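Local coordinates for cystathionine beta-lyase family protein, YNBB B.subtilis ortholog (Clostridium acetobutylicum, PDB 3HVY), which is probably a pyridoxal phosphate-dependent lyase of the methionine gamma-lyase family, putatively a cystathionine beta-lyase involved in aluminium resistance, at residues D[49-53]-D[291-295]; D[94-98]-D[281-286]; D[105-109]-D[216-220]; D[236-242]-D[254-260]. All blocks are in the same frame, centred on the assembly; numbering follows the deposited sequence.

Contact 1. Residues D[49-53]-D[291-295]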
loop_
_atom_site.group_PDB
_atom_site.type_symbol
_atom_site.label_atom_id
_atom_site.label_comp_id
_atom_site.label_asym_id
_atom_site.label_seq_id
_atom_site.Cartn_x
_atom_site.Cartn_y
_atom_site.Cartn_z
ATOM N N VAL D 49 25.970 -8.912 2.114
ATOM C CA VAL D 49 24.535 -8.816 2.163
ATOM C C VAL D 49 23.907 -10.016 1.449
ATOM O O VAL D 49 23.008 -10.637 1.983
ATOM C CB VAL D 49 24.001 -7.421 1.620
ATOM C CG1 VAL D 49 22.511 -7.435 1.526
ATOM C CG2 VAL D 49 24.440 -6.257 2.581
ATOM N N LEU D 50 24.395 -10.353 0.270
ATOM C CA LEU D 50 23.883 -11.484 -0.463
ATOM C C LEU D 50 23.967 -12.745 0.410
ATOM O O LEU D 50 23.006 -13.540 0.506
ATOM C CB LEU D 50 24.703 -11.665 -1.742
ATOM C CG LEU D 50 24.351 -12.857 -2.624
ATOM C CD1 LEU D 50 22.854 -12.771 -3.045
ATOM C CD2 LEU D 50 25.317 -12.965 -3.834
ATOM N N LYS D 51 25.100 -12.972 1.053
ATOM C CA LYS D 51 25.224 -14.177 1.893
ATOM C C LYS D 51 24.189 -14.195 3.025
ATOM O O LYS D 51 23.652 -15.233 3.370
ATOM C CB LYS D 51 26.601 -14.274 2.546
ATOM C CG LYS D 51 27.756 -14.568 1.630
ATOM C CD LYS D 51 28.998 -15.010 2.420
ATOM C CE LYS D 51 29.366 -14.070 3.556
ATOM N NZ LYS D 51 30.638 -14.476 4.246
ATOM N N ALA D 52 23.974 -13.048 3.659
ATOM C CA ALA D 52 23.001 -12.930 4.748
ATOM C C ALA D 52 21.568 -13.317 4.222
ATOM O O ALA D 52 20.822 -14.094 4.865
ATOM C CB ALA D 52 23.046 -11.525 5.334
ATOM N N PHE D 53 21.197 -12.825 3.038
ATOM C CA PHE D 53 19.918 -13.202 2.447
ATOM C C PHE D 53 19.801 -14.733 2.289
ATOM O O PHE D 53 18.815 -15.359 2.681
ATOM C CB PHE D 53 19.768 -12.548 1.069
ATOM C CG PHE D 53 19.069 -11.181 1.082
ATOM C CD1 PHE D 53 19.727 -10.037 1.495
ATOM C CD2 PHE D 53 17.768 -11.060 0.627
ATOM C CE1 PHE D 53 19.097 -8.810 1.485
ATOM C CE2 PHE D 53 17.111 -9.836 0.602
ATOM C CZ PHE D 53 17.769 -8.704 1.049
ATOM N N TYR D 291 13.648 -5.176 2.148
ATOM C CA TYR D 291 14.613 -6.170 1.702
ATOM C C TYR D 291 15.342 -5.702 0.456
ATOM O O TYR D 291 16.552 -5.787 0.372
ATOM C CB TYR D 291 13.918 -7.522 1.360
ATOM C CG TYR D 291 13.581 -8.436 2.556
ATOM C CD1 TYR D 291 14.566 -9.237 3.139
ATOM C CD2 TYR D 291 12.294 -8.533 3.054
ATOM C CE1 TYR D 291 14.272 -10.084 4.172
ATOM C CE2 TYR D 291 11.995 -9.361 4.097
ATOM C CZ TYR D 291 12.985 -10.143 4.662
ATOM O OH TYR D 291 12.725 -10.977 5.737
ATOM N N GLU D 292 14.587 -5.259 -0.556
ATOM C CA GLU D 292 15.231 -4.806 -1.769
ATOM C C GLU D 292 16.137 -3.627 -1.475
ATOM O O GLU D 292 17.199 -3.529 -2.011
ATOM C CB GLU D 292 14.211 -4.410 -2.841
ATOM C CG GLU D 292 14.943 -4.081 -4.145
ATOM C CD GLU D 292 14.058 -3.851 -5.368
ATOM O OE1 GLU D 292 12.817 -3.827 -5.223
ATOM O OE2 GLU D 292 14.636 -3.710 -6.475
ATOM N N GLY D 293 15.687 -2.703 -0.622
ATOM C CA GLY D 293 16.472 -1.586 -0.244
ATOM C C GLY D 293 17.773 -1.990 0.401
ATOM O O GLY D 293 18.845 -1.406 0.099
ATOM N N LEU D 294 17.706 -2.950 1.307
ATOM C CA LEU D 294 18.925 -3.523 1.893
ATOM C C LEU D 294 19.905 -4.113 0.851
ATOM O O LEU D 294 21.122 -3.894 0.906
ATOM C CB LEU D 294 18.548 -4.559 2.956
ATOM C CG LEU D 294 19.657 -5.314 3.673
ATOM C CD1 LEU D 294 20.488 -4.350 4.425
ATOM C CD2 LEU D 294 19.140 -6.415 4.575
ATOM N N PHE D 295 19.371 -4.849 -0.108
ATOM C CA PHE D 295 20.183 -5.425 -1.148
ATOM C C PHE D 295 20.908 -4.386 -1.984
ATOM O O PHE D 295 22.085 -4.580 -2.332
ATOM C CB PHE D 295 19.355 -6.346 -2.021
ATOM C CG PHE D 295 20.181 -7.171 -2.912
ATOM C CD1 PHE D 295 20.941 -8.202 -2.390
ATOM C CD2 PHE D 295 20.250 -6.896 -4.253
ATOM C CE1 PHE D 295 21.742 -8.968 -3.195
ATOM C CE2 PHE D 295 21.036 -7.641 -5.074
ATOM C CZ PHE D 295 21.821 -8.690 -4.529
#

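Contact 2. Residues D[94-98]-D[281-286]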
loop_
_atom_site.group_PDB
_atom_site.type_symbol
_atom_site.label_atom_id
_atom_site.label_comp_id
_atom_site.label_asym_id
_atom_site.label_seq_id
_atom_site.Cartn_x
_atom_site.Cartn_y
_atom_site.Cartn_z
ATOM N N VAL D 94 14.336 -4.129 13.318
ATOM C CA VAL D 94 14.141 -3.270 12.189
ATOM C C VAL D 94 12.642 -3.105 11.988
ATOM O O VAL D 94 11.882 -4.102 11.875
ATOM C CB VAL D 94 14.745 -3.906 10.913
ATOM C CG1 VAL D 94 14.693 -2.892 9.741
ATOM C CG2 VAL D 94 16.146 -4.468 11.174
ATOM N N ARG D 95 12.186 -1.853 11.953
ATOM C CA ARG D 95 10.762 -1.605 11.916
ATOM C C ARG D 95 10.478 -0.337 11.179
ATOM O O ARG D 95 11.239 0.649 11.271
ATOM C CB ARG D 95 10.193 -1.436 13.321
ATOM C CG ARG D 95 10.224 -2.658 14.193
ATOM C CD ARG D 95 9.241 -3.715 13.727
ATOM N NE ARG D 95 9.165 -4.863 14.634
ATOM C CZ ARG D 95 10.038 -5.860 14.669
ATOM N NH1 ARG D 95 11.085 -5.860 13.869
ATOM N NH2 ARG D 95 9.866 -6.854 15.528
ATOM N N PRO D 96 9.365 -0.319 10.436
ATOM C CA PRO D 96 8.903 0.916 9.763
ATOM C C PRO D 96 8.290 1.887 10.799
ATOM O O PRO D 96 8.095 3.081 10.548
ATOM C CB PRO D 96 7.807 0.389 8.822
ATOM C CG PRO D 96 7.235 -0.780 9.596
ATOM C CD PRO D 96 8.454 -1.443 10.196
ATOM N N HIS D 97 8.006 1.369 11.981
ATOM C CA HIS D 97 7.382 2.164 13.031
ATOM C C HIS D 97 8.252 3.280 13.583
ATOM O O HIS D 97 7.731 4.198 14.258
ATOM C CB HIS D 97 6.920 1.270 14.182
ATOM C CG HIS D 97 6.086 0.099 13.742
ATOM N ND1 HIS D 97 4.755 -0.041 14.077
ATOM C CD2 HIS D 97 6.402 -0.986 12.981
ATOM C CE1 HIS D 97 4.284 -1.151 13.521
ATOM N NE2 HIS D 97 5.262 -1.748 12.862
ATOM N N PHE D 98 9.569 3.198 13.426
ATOM C CA PHE D 98 10.402 4.298 13.900
ATOM C C PHE D 98 10.147 5.494 12.965
ATOM O O PHE D 98 10.178 5.358 11.742
ATOM C CB PHE D 98 11.868 3.972 13.869
ATOM C CG PHE D 98 12.329 2.933 14.870
ATOM C CD1 PHE D 98 12.476 3.236 16.205
ATOM C CD2 PHE D 98 12.680 1.659 14.430
ATOM C CE1 PHE D 98 12.956 2.320 17.073
ATOM C CE2 PHE D 98 13.171 0.720 15.325
ATOM C CZ PHE D 98 13.299 1.039 16.606
ATOM N N GLY D 281 3.376 -6.051 16.047
ATOM C CA GLY D 281 3.688 -4.948 15.145
ATOM C C GLY D 281 3.624 -5.354 13.702
ATOM O O GLY D 281 4.638 -5.774 13.170
ATOM N N SER D 282 2.454 -5.197 13.068
ATOM C CA SER D 282 2.372 -5.483 11.648
ATOM C C SER D 282 3.130 -4.385 10.872
ATOM O O SER D 282 3.445 -3.320 11.423
ATOM C CB SER D 282 0.935 -5.607 11.175
ATOM O OG SER D 282 0.222 -4.473 11.581
ATOM N N THR D 283 3.356 -4.639 9.583
ATOM C CA THR D 283 4.364 -3.886 8.847
ATOM C C THR D 283 3.867 -3.225 7.571
ATOM O O THR D 283 4.641 -2.854 6.712
ATOM C CB THR D 283 5.608 -4.744 8.625
ATOM O OG1 THR D 283 5.236 -5.987 7.996
ATOM C CG2 THR D 283 6.253 -5.048 9.992
ATOM N N PHE D 284 2.558 -3.037 7.472
ATOM C CA PHE D 284 1.988 -2.174 6.433
ATOM C C PHE D 284 2.314 -2.523 4.980
ATOM O O PHE D 284 2.138 -1.684 4.123
ATOM C CB PHE D 284 2.380 -0.718 6.718
ATOM C CG PHE D 284 2.192 -0.307 8.155
ATOM C CD1 PHE D 284 0.927 -0.074 8.657
ATOM C CD2 PHE D 284 3.272 -0.194 8.998
ATOM C CE1 PHE D 284 0.754 0.306 9.991
ATOM C CE2 PHE D 284 3.106 0.177 10.338
ATOM C CZ PHE D 284 1.826 0.412 10.829
ATOM N N GLY D 285 2.744 -3.752 4.703
ATOM C CA GLY D 285 3.163 -4.167 3.370
ATOM C C GLY D 285 4.524 -3.622 2.918
ATOM O O GLY D 285 4.868 -3.727 1.752
ATOM N N VAL D 286 5.320 -3.050 3.821
ATOM C CA VAL D 286 6.622 -2.506 3.423
ATOM C C VAL D 286 7.767 -3.522 3.263
ATOM O O VAL D 286 8.864 -3.145 2.849
ATOM C CB VAL D 286 7.084 -1.351 4.356
ATOM C CG1 VAL D 286 5.974 -0.349 4.487
ATOM C CG2 VAL D 286 7.588 -1.863 5.754
#

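Contact 3. Residues D[105-109]-D[216-220]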
loop_
_atom_site.group_PDB
_atom_site.type_symbol
_atom_site.label_atom_id
_atom_site.label_comp_id
_atom_site.label_asym_id
_atom_site.label_seq_id
_atom_site.Cartn_x
_atom_site.Cartn_y
_atom_site.Cartn_z
ATOM N N ILE D 105 17.584 5.834 17.986
ATOM C CA ILE D 105 18.677 6.150 18.895
ATOM C C ILE D 105 18.137 6.354 20.302
ATOM O O ILE D 105 18.581 5.704 21.245
ATOM C CB ILE D 105 19.506 7.378 18.411
ATOM C CG1 ILE D 105 20.296 7.020 17.123
ATOM C CG2 ILE D 105 20.479 7.871 19.529
ATOM C CD1 ILE D 105 20.689 8.201 16.341
ATOM N N GLY D 106 17.128 7.199 20.425
ATOM C CA GLY D 106 16.443 7.406 21.700
ATOM C C GLY D 106 15.919 6.144 22.370
ATOM O O GLY D 106 16.056 5.995 23.580
ATOM N N ALA D 107 15.310 5.246 21.599
ATOM C CA ALA D 107 14.762 4.015 22.136
ATOM C C ALA D 107 15.914 3.134 22.686
ATOM O O ALA D 107 15.765 2.457 23.707
ATOM C CB ALA D 107 13.970 3.276 21.058
ATOM N N ALA D 108 17.048 3.117 21.983
ATOM C CA ALA D 108 18.214 2.347 22.417
ATOM C C ALA D 108 18.733 2.888 23.755
ATOM O O ALA D 108 19.081 2.113 24.630
ATOM C CB ALA D 108 19.311 2.338 21.367
ATOM N N LEU D 109 18.709 4.216 23.938
ATOM C CA LEU D 109 19.138 4.826 25.173
ATOM C C LEU D 109 18.139 4.619 26.310
ATOM O O LEU D 109 18.502 4.063 27.348
ATOM C CB LEU D 109 19.437 6.310 24.968
ATOM C CG LEU D 109 20.552 6.605 23.931
ATOM C CD1 LEU D 109 20.565 8.115 23.547
ATOM C CD2 LEU D 109 21.881 6.096 24.484
ATOM N N PHE D 216 27.354 2.047 23.120
ATOM C CA PHE D 216 26.369 2.402 22.114
ATOM C C PHE D 216 26.970 3.304 21.058
ATOM O O PHE D 216 27.632 4.310 21.396
ATOM C CB PHE D 216 25.158 3.117 22.745
ATOM C CG PHE D 216 24.206 3.676 21.718
ATOM C CD1 PHE D 216 23.435 2.828 20.917
ATOM C CD2 PHE D 216 24.074 5.020 21.544
ATOM C CE1 PHE D 216 22.568 3.365 19.943
ATOM C CE2 PHE D 216 23.212 5.520 20.589
ATOM C CZ PHE D 216 22.484 4.679 19.788
ATOM N N VAL D 217 26.795 2.931 19.784
ATOM C CA VAL D 217 27.205 3.830 18.647
ATOM C C VAL D 217 26.012 4.231 17.746
ATOM O O VAL D 217 25.323 3.383 17.203
ATOM C CB VAL D 217 28.285 3.172 17.780
ATOM C CG1 VAL D 217 28.869 4.120 16.688
ATOM C CG2 VAL D 217 29.411 2.645 18.685
ATOM N N ASP D 218 25.769 5.531 17.648
ATOM C CA ASP D 218 24.847 6.119 16.676
ATOM C C ASP D 218 25.518 5.913 15.331
ATOM O O ASP D 218 26.553 6.534 15.058
ATOM C CB ASP D 218 24.694 7.596 17.004
ATOM C CG ASP D 218 23.920 8.370 15.949
ATOM O OD1 ASP D 218 23.591 7.772 14.896
ATOM O OD2 ASP D 218 23.685 9.607 16.169
ATOM N N ASN D 219 24.980 4.996 14.517
ATOM C CA ASN D 219 25.650 4.583 13.266
ATOM C C ASN D 219 25.116 5.314 12.034
ATOM O O ASN D 219 25.412 4.927 10.922
ATOM C CB ASN D 219 25.451 3.084 13.058
ATOM C CG ASN D 219 26.533 2.479 12.238
ATOM O OD1 ASN D 219 27.686 2.918 12.324
ATOM N ND2 ASN D 219 26.186 1.455 11.403
ATOM N N CYS D 220 24.259 6.310 12.242
ATOM C CA CYS D 220 23.699 7.039 11.121
ATOM C C CYS D 220 24.739 7.544 10.106
ATOM O O CYS D 220 25.708 8.157 10.484
ATOM C CB CYS D 220 22.878 8.229 11.625
ATOM S SG CYS D 220 21.249 7.777 12.311
#

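Contact 4. Residues D[236-242]-D[254-260]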
loop_
_atom_site.group_PDB
_atom_site.type_symbol
_atom_site.label_atom_id
_atom_site.label_comp_id
_atom_site.label_asym_id
_atom_site.label_seq_id
_atom_site.Cartn_x
_atom_site.Cartn_y
_atom_site.Cartn_z
ATOM N N ASP D 236 28.254 -2.700 21.625
ATOM C CA ASP D 236 27.190 -3.544 22.192
ATOM C C ASP D 236 25.832 -3.338 21.550
ATOM O O ASP D 236 25.004 -4.221 21.543
ATOM C CB ASP D 236 27.052 -3.270 23.678
ATOM C CG ASP D 236 28.270 -3.733 24.468
ATOM O OD1 ASP D 236 28.693 -4.879 24.268
ATOM O OD2 ASP D 236 28.797 -2.935 25.271
ATOM N N ILE D 237 25.602 -2.148 21.030
ATOM C CA ILE D 237 24.365 -1.797 20.442
ATOM C C ILE D 237 24.576 -0.585 19.547
ATOM O O ILE D 237 25.371 0.322 19.843
ATOM C CB ILE D 237 23.262 -1.585 21.526
ATOM C CG1 ILE D 237 21.904 -1.305 20.888
ATOM C CG2 ILE D 237 23.679 -0.564 22.591
ATOM C CD1 ILE D 237 20.698 -1.253 21.902
ATOM N N ILE D 238 23.898 -0.623 18.411
ATOM C CA ILE D 238 23.944 0.469 17.424
ATOM C C ILE D 238 22.512 0.791 16.983
ATOM O O ILE D 238 21.607 -0.004 17.206
ATOM C CB ILE D 238 24.827 0.130 16.205
ATOM C CG1 ILE D 238 24.223 -1.001 15.352
ATOM C CG2 ILE D 238 26.245 -0.241 16.634
ATOM C CD1 ILE D 238 25.004 -1.253 14.047
ATOM N N ALA D 239 22.324 1.965 16.372
ATOM C CA ALA D 239 21.025 2.411 15.883
ATOM C C ALA D 239 21.226 3.291 14.687
ATOM O O ALA D 239 22.291 3.961 14.544
ATOM C CB ALA D 239 20.221 3.176 16.954
ATOM N N GLY D 240 20.213 3.295 13.822
ATOM C CA GLY D 240 20.234 4.098 12.596
ATOM C C GLY D 240 18.885 4.262 11.936
ATOM O O GLY D 240 17.902 3.726 12.423
ATOM N N SER D 241 18.862 5.019 10.830
ATOM C CA SER D 241 17.650 5.394 10.092
ATOM C C SER D 241 17.594 4.657 8.779
ATOM O O SER D 241 18.588 4.540 8.097
ATOM C CB SER D 241 17.625 6.903 9.798
ATOM O OG SER D 241 16.553 7.269 8.927
ATOM N N LEU D 242 16.421 4.116 8.453
ATOM C CA LEU D 242 16.270 3.361 7.207
ATOM C C LEU D 242 16.145 4.302 6.005
ATOM O O LEU D 242 16.222 3.838 4.878
ATOM C CB LEU D 242 15.063 2.428 7.231
ATOM C CG LEU D 242 14.987 1.293 8.256
ATOM C CD1 LEU D 242 13.720 0.362 8.058
ATOM C CD2 LEU D 242 16.242 0.507 8.294
ATOM N N GLY D 254 11.318 4.488 8.825
ATOM C CA GLY D 254 11.767 3.447 9.770
ATOM C C GLY D 254 13.189 3.578 10.284
ATOM O O GLY D 254 13.889 4.559 10.019
ATOM N N GLY D 255 13.589 2.583 11.069
ATOM C CA GLY D 255 14.868 2.610 11.772
ATOM C C GLY D 255 15.260 1.200 12.188
ATOM O O GLY D 255 14.464 0.258 12.057
ATOM N N TYR D 256 16.484 1.071 12.703
ATOM C CA TYR D 256 16.980 -0.188 13.167
ATOM C C TYR D 256 17.758 -0.003 14.476
ATOM O O TYR D 256 18.286 1.076 14.758
ATOM C CB TYR D 256 17.824 -0.885 12.094
ATOM C CG TYR D 256 19.201 -0.272 11.874
ATOM C CD1 TYR D 256 19.386 0.749 10.950
ATOM C CD2 TYR D 256 20.310 -0.720 12.614
ATOM C CE1 TYR D 256 20.640 1.331 10.784
ATOM C CE2 TYR D 256 21.566 -0.130 12.449
ATOM C CZ TYR D 256 21.723 0.882 11.520
ATOM O OH TYR D 256 22.944 1.496 11.307
ATOM N N ILE D 257 17.747 -1.067 15.274
ATOM C CA ILE D 257 18.580 -1.226 16.440
ATOM C C ILE D 257 19.204 -2.607 16.336
ATOM O O ILE D 257 18.535 -3.548 15.966
ATOM C CB ILE D 257 17.807 -1.103 17.744
ATOM C CG1 ILE D 257 17.194 0.265 17.842
ATOM C CG2 ILE D 257 18.781 -1.444 18.982
ATOM C CD1 ILE D 257 16.355 0.521 19.095
ATOM N N ALA D 258 20.502 -2.710 16.595
ATOM C CA ALA D 258 21.230 -3.967 16.464
ATOM C C ALA D 258 22.279 -4.072 17.556
ATOM O O ALA D 258 22.895 -3.086 17.968
ATOM C CB ALA D 258 21.904 -4.100 15.110
ATOM N N GLY D 259 22.503 -5.297 17.999
ATOM C CA GLY D 259 23.457 -5.551 19.076
ATOM C C GLY D 259 23.189 -6.817 19.870
ATOM O O GLY D 259 22.582 -7.777 19.382
ATOM N N LYS D 260 23.658 -6.819 21.109
ATOM C CA LYS D 260 23.427 -7.906 22.012
ATOM C C LYS D 260 21.951 -8.050 22.256
ATOM O O LYS D 260 21.266 -7.068 22.409
ATOM C CB LYS D 260 24.200 -7.674 23.340
ATOM C CG LYS D 260 25.708 -7.639 23.042
ATOM C CD LYS D 260 26.593 -8.243 24.042
ATOM C CE LYS D 260 28.057 -8.260 23.536
ATOM N NZ LYS D 260 28.495 -9.571 22.927
HETATM O O HOH W 1 13.696 7.145 9.361
#

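Contact 1. Residues D[49-53]-D[291-295]
F53 and F295 form an edge-to-face aromatic pair where helix 18-55 meets helix 287-317. The edge of the F295 ring is directed at the face of F53, with the centroids 5.8 Å apart and the planes at 79°. Y291 completes an aromatic cluster on F53: its ring lies oblique to that of F53, and its CD1 comes within 3.6 Å of F53 CE2. F53 also meets the backbone of the other helix, because the carbonyl O of Y291 sits at the ring edge, near its plane, 3.2 Å from F53 CZ.

The aliphatic contacts flank these rings. L294 and F53 run past one another in opposite directions, with L294 CD2 3.9 Å from F53 CE1. L50 lies beside F295, pointing the same way, and its CD1 is 4.0 Å from F295 CE1. With CG1 of V49 trans to the backbone N (chi1 173°), that methyl reaches L294 CG at 4.2 Å and also touches F295 at CA and ring atom CD1.

No hydrogen bond joins the two segments, whose axes are 10.8 Å apart and run at 146°. The polar end of Y291 is bonded elsewhere, its OH to G75 O, while F295 also packs edge-to-face with H413 of a second subunit. The chemistry is therefore that of an apolar helix-helix interface, held by ring and methyl packing and continued into the subunit boundary.

Contact 2. Residues D[94-98]-D[281-286]
The imidazole of H97 carries F284 CE2 over one face, 3.6 Å from H97 CE1 and displaced toward the ring's rim, while S282 O and T283 CG2 lie at its edge. The F284 ring, for its part, has P96 CG at its edge, 4.1 Å from F284 CD2. The two rings are inclined at 48°, so the pair is oblique.

Two beta turns meet here: a type I turn from R95 to F98, leaving strand 91-95, and a type I' turn from T283 to V286, leading into helix 287-317. F284 occupies a left-handed backbone conformation (phi 57°) in the second turn. P96, in the first turn, packs on the second, its CB 3.8 Å from V286 CG2 and its CD 4.2 Å from T283 CG2. The polar ends of S282 and T283 are bonded elsewhere, to G68 O and D73 OD2.

The contact lies at a subunit interface, where F284 stacks on F284 of a third subunit and H97 ND1 makes a weak hydrogen bond to H97 O of that same chain. Within the chain, the one hydrogen bond between segments 94-98 and 281-286 is also weak: H97 NE2 donates to S282 O at 2.8 Å, bent to 125° at the hydrogen.

Contact 3. Residues D[105-109]-D[216-220]
A helix packed against the central sheet of the PLP-binding fold makes this contact: helix 101-111 runs almost antiparallel to strand 214-218, at 170° with the axes 9.9 Å apart, and I105 and F216 do most of the packing. I105 CG2 touches the edge of the F216 ring, 3.8 Å from CE2, the two side chains crossing at about a right angle. A108 CB adds a contact at 3.7 Å to F216 CE1, and L109 CD2 one at 3.8 Å to F216 CD2. The side chain of F216 leaves the strand toward the helix, and with CG anti to the backbone N (chi1 172°) the ring lies where I105, A108 and L109 meet it.

At the C-terminal end of the strand the contact reaches the cofactor: D218 OD2 is hydrogen-bonded to the pyridine N1 of the modified residue LLP at position 244, the lysine carrying pyridoxal phosphate, as expected of the aspartate in this fold. The terminal methyl of I105 rests against the same carboxylate, with CD1 3.3 Å from D218 CG. The other oxygen is fixed by an Asx turn, in which C220 N donates to D218 OD1 at 3.1 Å, with an angle of 160° at the hydrogen.

Contact 4. Residues D[236-242]-D[254-260]
I238 and A258 are linked by a reciprocal pair of backbone hydrogen bonds, the shorter running from I238 N to A258 O at 2.7 Å. G240 and Y256 form the second such pair, with Y256 N 3.0 Å from G240 O. One hydrogen bond closes each end: K260 N to D236 O, and L242 N to G254 O at 3.0 Å. At I237-G259, A239-I257 and S241-G255 the pairing is of the non-hydrogen-bonded kind, and CA-H...O contacts support the first two, such as A239 CA to Y256 O at 3.2 Å. A water bridges the S241 end, donating to G254 O at 2.7 Å and bonded also to S241 OG.

Y256 lies flat over G240, whose N sits 3.6 Å above the ring near its centre; chi1 of 74° turns the ring back across the neighbouring strand, where I238 CD1 and L242 CD2 meet its edge. Its OH is satisfied by E223 and N219. On the opposite face of the sheet, I237 CD1 packs tightly on I257 CG2 at 3.5 Å. D236 OD2 has its partners outside, in V215 N and a salt bridge to R207.

This six-bond ladder is an antiparallel strand pair of the mixed seven-stranded sheet, the large-domain core typical of fold-type I PLP enzymes.

In the fold
From the N terminus, helix 18-55 supplies the first half of contact 1, which closes the longest loop only when helix 287-317 arrives; the other three contacts fall within that span. Strand 91-95 and the turn after it open contact 2, completed just ahead of helix 287-317, and this smaller loop encloses contacts 3 and 4. Those two follow in series: helix 101-111 meets strand 214-218, then strands 237-241 and 255-259 pair. None cross. Contacts 2, 3 and 4 share the central sheet, where R95 O to G255 N and V217 N to I237 O are probable hydrogen bonds, whereas contact 1 joins two helices, its centre about 16 Å from that of contact 4.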